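Local coordinates for muramidase (Trichobolus zukalii, PDB 6ZMV), which is a fungal family GH25 muramidase (lysozyme) that cleaves peptidoglycan, probably by hydrolysing the glycosidic bonds of its glycan strands, at residues Thr47-Lys51 with Ala52-Arg56; His105-Ser108 with Gln109-Val113; Gly195-Asp198 with Arg199-Ala202. One frame throughout, in Å; residues are numbered along the deposited sequence. Where two conformers were deposited one is given.

Contact 1 of 3, residues Thr47-Lys51 with Ala52-Arg56; sequences TGATK and AGLIR
Arg56 reaches from the start of strand 55-61 back to Thr50 in the last turn of helix 42-51, across a helix-to-strand connection of the α/β barrel. Its CB lies 4.2 Å from Ala49 CB. CG, which chi1 (66°) sets between the backbone N and the carbonyl carbon, is the link to a bend at chi2 (-74°) that turns CD toward the threonine, 3.7 Å from Thr50 OG1. NE then donates to Thr50 OG1 at 2.8 Å with a nearly straight N-H...O angle of 168°, and the oxygen sits in the guanidinium plane, at the edge. CZ follows at 3.4 Å from Thr50 OG1, and NH2 adds a weak bond to that oxygen. NH1 donates to Thr89 OG1 and weakly to Ile88 O, while a bound glycerol takes NH2.

Between these ends the chain turns through a Schellman motif. Gly53, at positive phi, donates to Thr50 O, and Leu54 N donates to Ala49 O at 3.0 Å. One water bridges Thr50 O and Leu54 O across the turn. On the apolar side, Leu54 CD1 packs 4.1 Å from Ala49 CB, both against Val27 of the neighbouring strand. A leucine in place of Arg56 has no N-H to offer Thr50 OG1, and the end of the helix would probably be tied less firmly to the strand. Thr50 OG1 is also bonded to Tyr46 O; as a carbonyl can only accept, the hydroxyl hydrogen goes there, and one hydroxyl joins the helix backbone to the guanidinium.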
loop_
_atom_site.group_PDB
_atom_site.type_symbol
_atom_site.label_atom_id
_atom_site.label_comp_id
_atom_site.label_asym_id
_atom_site.label_seq_id
_atom_site.Cartn_x
_atom_site.Cartn_y
_atom_site.Cartn_z
ATOM N N THR A 47 6.618 -1.231 -15.389
ATOM C CA THR A 47 6.747 -1.844 -16.736
ATOM C C THR A 47 7.307 -3.254 -16.598
ATOM O O THR A 47 6.816 -4.186 -17.222
ATOM C CB THR A 47 7.634 -0.961 -17.594
ATOM O OG1 THR A 47 7.052 0.332 -17.733
ATOM C CG2 THR A 47 7.866 -1.561 -18.933
ATOM N N GLY A 48 8.378 -3.431 -15.840
ATOM C CA GLY A 48 9.003 -4.738 -15.691
ATOM C C GLY A 48 8.058 -5.712 -15.047
ATOM O O GLY A 48 8.011 -6.902 -15.414
ATOM N N ALA A 49 7.330 -5.260 -14.036
ATOM C CA ALA A 49 6.356 -6.116 -13.352
ATOM C C ALA A 49 5.280 -6.550 -14.324
ATOM O O ALA A 49 4.899 -7.751 -14.321
ATOM C CB ALA A 49 5.719 -5.428 -12.178
ATOM N N THR A 50 4.797 -5.641 -15.129
ATOM C CA THR A 50 3.727 -5.951 -16.098
ATOM C C THR A 50 4.186 -7.065 -17.042
ATOM O O THR A 50 3.463 -8.076 -17.207
ATOM C CB THR A 50 3.329 -4.717 -16.914
ATOM O OG1 THR A 50 2.927 -3.681 -16.031
ATOM C CG2 THR A 50 2.196 -5.018 -17.857
ATOM N N LYS A 51 5.363 -6.898 -17.630
ATOM C CA LYS A 51 5.848 -7.847 -18.638
ATOM C C LYS A 51 6.134 -9.202 -18.033
ATOM O O LYS A 51 6.017 -10.230 -18.737
ATOM C CB LYS A 51 7.113 -7.241 -19.233
ATOM C CG LYS A 51 6.792 -6.045 -20.142
ATOM C CD LYS A 51 8.000 -5.458 -20.866
ATOM C CE LYS A 51 7.699 -4.188 -21.665
ATOM N NZ LYS A 51 8.875 -3.670 -22.398
ATOM N N ALA A 52 6.463 -9.263 -16.752
ATOM C CA ALA A 52 6.779 -10.519 -16.050
ATOM C C ALA A 52 5.519 -11.243 -15.613
ATOM O O ALA A 52 5.660 -12.353 -15.055
ATOM C CB ALA A 52 7.670 -10.261 -14.851
ATOM N N GLY A 53 4.345 -10.637 -15.746
ATOM C CA GLY A 53 3.074 -11.253 -15.366
ATOM C C GLY A 53 2.747 -11.063 -13.902
ATOM O O GLY A 53 1.830 -11.753 -13.382
ATOM N N LEU A 54 3.371 -10.120 -13.224
ATOM C CA LEU A 54 2.975 -9.770 -11.832
ATOM C C LEU A 54 1.788 -8.844 -11.832
ATOM O O LEU A 54 1.741 -7.868 -12.615
ATOM C CB LEU A 54 4.146 -9.108 -11.119
ATOM C CG LEU A 54 5.367 -9.972 -10.897
ATOM C CD1 LEU A 54 6.570 -9.113 -10.546
ATOM C CD2 LEU A 54 5.121 -11.082 -9.889
ATOM N N ILE A 55 0.851 -9.090 -10.937
ATOM C CA ILE A 55 -0.194 -8.098 -10.637
ATOM C C ILE A 55 0.530 -6.981 -9.893
ATOM O O ILE A 55 1.489 -7.274 -9.162
ATOM C CB ILE A 55 -1.262 -8.769 -9.753
ATOM C CG1 ILE A 55 -1.987 -9.828 -10.589
ATOM C CG2 ILE A 55 -2.220 -7.801 -9.090
ATOM C CD1 ILE A 55 -2.872 -10.826 -9.847
ATOM N N ARG A 56 0.137 -5.721 -10.053
ATOM C CA ARG A 56 0.971 -4.639 -9.481
ATOM C C ARG A 56 0.102 -3.423 -9.184
ATOM O O ARG A 56 -0.959 -3.225 -9.797
ATOM C CB ARG A 56 2.143 -4.231 -10.373
ATOM C CG ARG A 56 1.802 -3.593 -11.692
ATOM C CD ARG A 56 1.275 -4.485 -12.763
ATOM N NE ARG A 56 1.061 -3.798 -14.010
ATOM C CZ ARG A 56 -0.011 -3.076 -14.353
ATOM N NH1 ARG A 56 -1.050 -2.966 -13.545
ATOM N NH2 ARG A 56 -0.046 -2.499 -15.546
HETATM O O HOH W 1 1.154 -8.456 -15.388
#

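Contact 2 of 3, residues His105-Ser108 with Gln109-Val113; sequences HGLS and QTAMV
Ser108 and Ala111 supply the capping bond of this contact: Ser108 OG accepts from Ala111 N at 3.0 Å, with an N-H...O angle of 164°. The hydroxyl gets there because chi1 (71°) sets OG between the backbone N and the carbonyl carbon, facing the first turn. The main chain of the same serine is used as well, since Ser108 O receives Met112 N at 2.8 Å.

Its position before the helix and the OG bond make Ser108 the N-cap of helix 109-127, which follows strand 93-95 and its loop in the TIM-barrel-like fold of the GH25 family; the bond from Met112 N to Ser108 O is the first regular helical one. An oxygen placed over the first turn takes up an amide N-H that has no earlier carbonyl in the helix to pair with.

The apolar contacts involve Leu107, Ala111 and Met112. Leu107 directs its CB at the helix, 4.0 Å from Ala111 CB, and its CD2 rests against the backbone of Ala111, 3.9 Å from the carbonyl O. Met112 leaves the helix with CG anti to its backbone N (chi1 -176°) and then folds at chi2 and chi3, which carries CE back to within 4.3 Å of Leu107 CB. The same methyl approaches the His105 ring obliquely, 4.4 Å from CD2.

Polar ends farther out are held by other parts of the chain: His105 NE2 is hydrogen-bonded to Glu97 O, and Gln109 NE2 to Glu142 O, while Pro64 touches both His105 and Leu107.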
loop_
_atom_site.group_PDB
_atom_site.type_symbol
_atom_site.label_atom_id
_atom_site.label_comp_id
_atom_site.label_asym_id
_atom_site.label_seq_id
_atom_site.Cartn_x
_atom_site.Cartn_y
_atom_site.Cartn_z
ATOM N N HIS A 105 3.379 12.460 13.207
ATOM C CA HIS A 105 3.601 13.612 12.308
ATOM C C HIS A 105 3.022 14.921 12.878
ATOM O O HIS A 105 2.829 15.874 12.117
ATOM C CB HIS A 105 3.014 13.360 10.912
ATOM C CG HIS A 105 3.592 12.145 10.256
ATOM N ND1 HIS A 105 4.416 12.240 9.159
ATOM C CD2 HIS A 105 3.374 10.816 10.464
ATOM C CE1 HIS A 105 4.688 11.026 8.728
ATOM N NE2 HIS A 105 4.131 10.136 9.547
ATOM N N GLY A 106 2.826 14.978 14.185
ATOM C CA GLY A 106 2.328 16.168 14.862
ATOM C C GLY A 106 0.831 16.314 14.837
ATOM O O GLY A 106 0.314 17.333 15.315
ATOM N N LEU A 107 0.112 15.338 14.295
ATOM C CA LEU A 107 -1.368 15.415 14.231
ATOM C C LEU A 107 -1.977 14.747 15.462
ATOM O O LEU A 107 -1.552 13.635 15.828
ATOM C CB LEU A 107 -1.917 14.788 12.956
ATOM C CG LEU A 107 -1.789 15.554 11.633
ATOM C CD1 LEU A 107 -0.382 15.784 11.200
ATOM C CD2 LEU A 107 -2.563 14.935 10.508
ATOM N N SER A 108 -3.085 15.286 15.924
ATOM C CA SER A 108 -3.956 14.592 16.884
ATOM C C SER A 108 -4.567 13.341 16.234
ATOM O O SER A 108 -4.553 13.193 14.994
ATOM C CB SER A 108 -5.047 15.483 17.414
ATOM O OG SER A 108 -6.014 15.740 16.399
ATOM N N GLN A 109 -5.126 12.471 17.068
ATOM C CA GLN A 109 -5.775 11.270 16.502
ATOM C C GLN A 109 -6.936 11.708 15.592
ATOM O O GLN A 109 -7.133 11.124 14.529
ATOM C CB GLN A 109 -6.305 10.375 17.625
ATOM C CG GLN A 109 -5.194 9.738 18.431
ATOM C CD GLN A 109 -5.675 8.982 19.639
ATOM O OE1 GLN A 109 -6.766 9.245 20.154
ATOM N NE2 GLN A 109 -4.877 8.041 20.087
ATOM N N THR A 110 -7.752 12.670 16.003
ATOM C CA THR A 110 -8.901 13.063 15.157
ATOM C C THR A 110 -8.376 13.735 13.877
ATOM O O THR A 110 -8.895 13.443 12.821
ATOM C CB THR A 110 -9.872 13.954 15.931
ATOM O OG1 THR A 110 -9.043 14.856 16.667
ATOM C CG2 THR A 110 -10.780 13.155 16.839
ATOM N N ALA A 111 -7.356 14.581 13.947
ATOM C CA ALA A 111 -6.764 15.190 12.740
ATOM C C ALA A 111 -6.207 14.110 11.819
ATOM O O ALA A 111 -6.393 14.227 10.608
ATOM C CB ALA A 111 -5.680 16.175 13.089
ATOM N N MET A 112 -5.580 13.078 12.376
ATOM C CA MET A 112 -5.039 12.010 11.518
ATOM C C MET A 112 -6.191 11.261 10.831
ATOM O O MET A 112 -6.081 10.924 9.656
ATOM C CB MET A 112 -4.184 11.038 12.343
ATOM C CG MET A 112 -3.549 9.999 11.505
ATOM S SD MET A 112 -2.319 10.645 10.308
ATOM C CE MET A 112 -0.953 10.916 11.396
ATOM N N VAL A 113 -7.236 10.907 11.565
ATOM C CA VAL A 113 -8.377 10.226 10.936
ATOM C C VAL A 113 -8.966 11.119 9.857
ATOM O O VAL A 113 -9.293 10.600 8.773
ATOM C CB VAL A 113 -9.404 9.829 12.014
ATOM C CG1 VAL A 113 -10.683 9.318 11.384
ATOM C CG2 VAL A 113 -8.839 8.730 12.917
#

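Contact 3 of 3, residues Gly195-Asp198 with Arg199-Ala202; sequences GSLD and RLKA
Ser196 is the N-cap of helix 197-205, the last helix of the barrel-like chain, and its side chain takes the amide of Arg199. A chi1 of 74° folds OG back over the first turn, where it accepts from Arg199 N at 3.2 Å (N-H...O angle 162°). Ser196 O opens the regular helical bonding by receiving Leu200 N; Leu197 O and Asp198 O continue it with Lys201 N and Ala202 N.

The two leucines have the same conformation, each with CG anti to the backbone N. Three residues apart on the helix, they meet by their methyl branches, Leu197 CD1 being 4.0 Å from Leu200 CD2. Leu200 is buried against Phe193, Ile55 and Leu90, whereas Leu197, partly exposed, touches Arg25.

Lys201 runs extended from CG outward, passing over the first turn of the helix: its CG is 3.4 Å from Leu197 O, and its CE comes 3.9 Å from Leu197 CG. Lys201 NZ is 4.8 Å from Asp198 OD1, too long for a salt bridge, though opposite charges at this range probably attract weakly.

Arg199 heads the other way, toward the incoming loop. Its chain is extended through chi1 and chi2 before bending at chi3 (-82°). At the backbone angles of Gly195 a CB would be jammed against the carbonyl O of the residue before, and it would also collide with Arg199 CD, which already lies 4.2 Å from Gly195 CA.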
loop_
_atom_site.group_PDB
_atom_site.type_symbol
_atom_site.label_atom_id
_atom_site.label_comp_id
_atom_site.label_asym_id
_atom_site.label_seq_id
_atom_site.Cartn_x
_atom_site.Cartn_y
_atom_site.Cartn_z
ATOM N N GLY A 195 -5.382 -15.356 1.123
ATOM C CA GLY A 195 -6.231 -16.125 0.210
ATOM C C GLY A 195 -5.513 -16.576 -1.040
ATOM O O GLY A 195 -4.289 -16.504 -1.127
ATOM N N SER A 196 -6.281 -17.068 -1.955
ATOM C CA SER A 196 -5.733 -17.765 -3.138
ATOM C C SER A 196 -5.467 -16.772 -4.295
ATOM O O SER A 196 -5.903 -15.624 -4.242
ATOM C CB SER A 196 -6.720 -18.821 -3.627
ATOM O OG SER A 196 -7.814 -18.220 -4.275
ATOM N N LEU A 197 -4.763 -17.244 -5.341
ATOM C CA LEU A 197 -4.512 -16.377 -6.490
ATOM C C LEU A 197 -5.850 -15.955 -7.140
ATOM O O LEU A 197 -5.965 -14.815 -7.595
ATOM C CB LEU A 197 -3.644 -17.120 -7.496
ATOM C CG LEU A 197 -3.255 -16.322 -8.733
ATOM C CD1 LEU A 197 -2.614 -14.968 -8.417
ATOM C CD2 LEU A 197 -2.344 -17.150 -9.605
ATOM N N ASP A 198 -6.854 -16.814 -7.130
ATOM C CA ASP A 198 -8.145 -16.404 -7.714
ATOM C C ASP A 198 -8.716 -15.252 -6.875
ATOM O O ASP A 198 -9.306 -14.280 -7.428
ATOM C CB ASP A 198 -9.131 -17.586 -7.772
ATOM C CG ASP A 198 -8.732 -18.633 -8.786
ATOM O OD1 ASP A 198 -8.368 -18.267 -9.928
ATOM O OD2 ASP A 198 -8.762 -19.809 -8.405
ATOM N N ARG A 199 -8.596 -15.348 -5.543
ATOM C CA ARG A 199 -9.123 -14.262 -4.680
ATOM C C ARG A 199 -8.329 -12.966 -4.926
ATOM O O ARG A 199 -8.884 -11.864 -4.962
ATOM C CB ARG A 199 -9.112 -14.701 -3.234
ATOM C CG ARG A 199 -9.899 -13.749 -2.352
ATOM C CD ARG A 199 -9.647 -13.960 -0.866
ATOM N NE ARG A 199 -10.391 -15.011 -0.257
ATOM C CZ ARG A 199 -11.651 -14.912 0.256
ATOM N NH1 ARG A 199 -12.430 -13.902 0.010
ATOM N NH2 ARG A 199 -12.144 -15.908 0.882
ATOM N N LEU A 200 -7.024 -13.059 -5.141
ATOM C CA LEU A 200 -6.187 -11.888 -5.454
ATOM C C LEU A 200 -6.602 -11.266 -6.795
ATOM O O LEU A 200 -6.692 -10.062 -6.920
ATOM C CB LEU A 200 -4.724 -12.311 -5.451
ATOM C CG LEU A 200 -3.750 -11.259 -5.949
ATOM C CD1 LEU A 200 -3.793 -9.974 -5.095
ATOM C CD2 LEU A 200 -2.364 -11.808 -5.964
ATOM N N LYS A 201 -6.839 -12.081 -7.796
ATOM C CA LYS A 201 -7.324 -11.591 -9.113
ATOM C C LYS A 201 -8.645 -10.840 -8.952
ATOM O O LYS A 201 -8.836 -9.814 -9.604
ATOM C CB LYS A 201 -7.447 -12.732 -10.096
ATOM C CG LYS A 201 -6.132 -13.275 -10.606
ATOM C CD LYS A 201 -6.231 -14.524 -11.435
ATOM C CE LYS A 201 -4.885 -14.923 -12.003
ATOM N NZ LYS A 201 -5.019 -16.198 -12.730
ATOM N N ALA A 202 -9.526 -11.343 -8.088
ATOM C CA ALA A 202 -10.796 -10.668 -7.802
ATOM C C ALA A 202 -10.552 -9.322 -7.129
ATOM O O ALA A 202 -11.200 -8.340 -7.450
ATOM C CB ALA A 202 -11.687 -11.549 -6.986
#

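Contacts 1 and 3 are neighbours, their centres about 16 Å apart, although one closes long before the other opens along the chain. Ile55, which turns away from the helix end in contact 1, makes the join: its CD1 lies 4.0 Å from Leu200 CG, and helix 197-205 thus packs against strand 55-61. Contact 2 stands on the opposite side of the chain's centre from both, with centres about 36 Å from contact 1 and about 34 Å from contact 3, and nearest atoms about 23 Å and 25 Å away. The glycerol at Arg56, probably from the crystallisation liquor, belongs to contact 1 and does not by itself establish a substrate site.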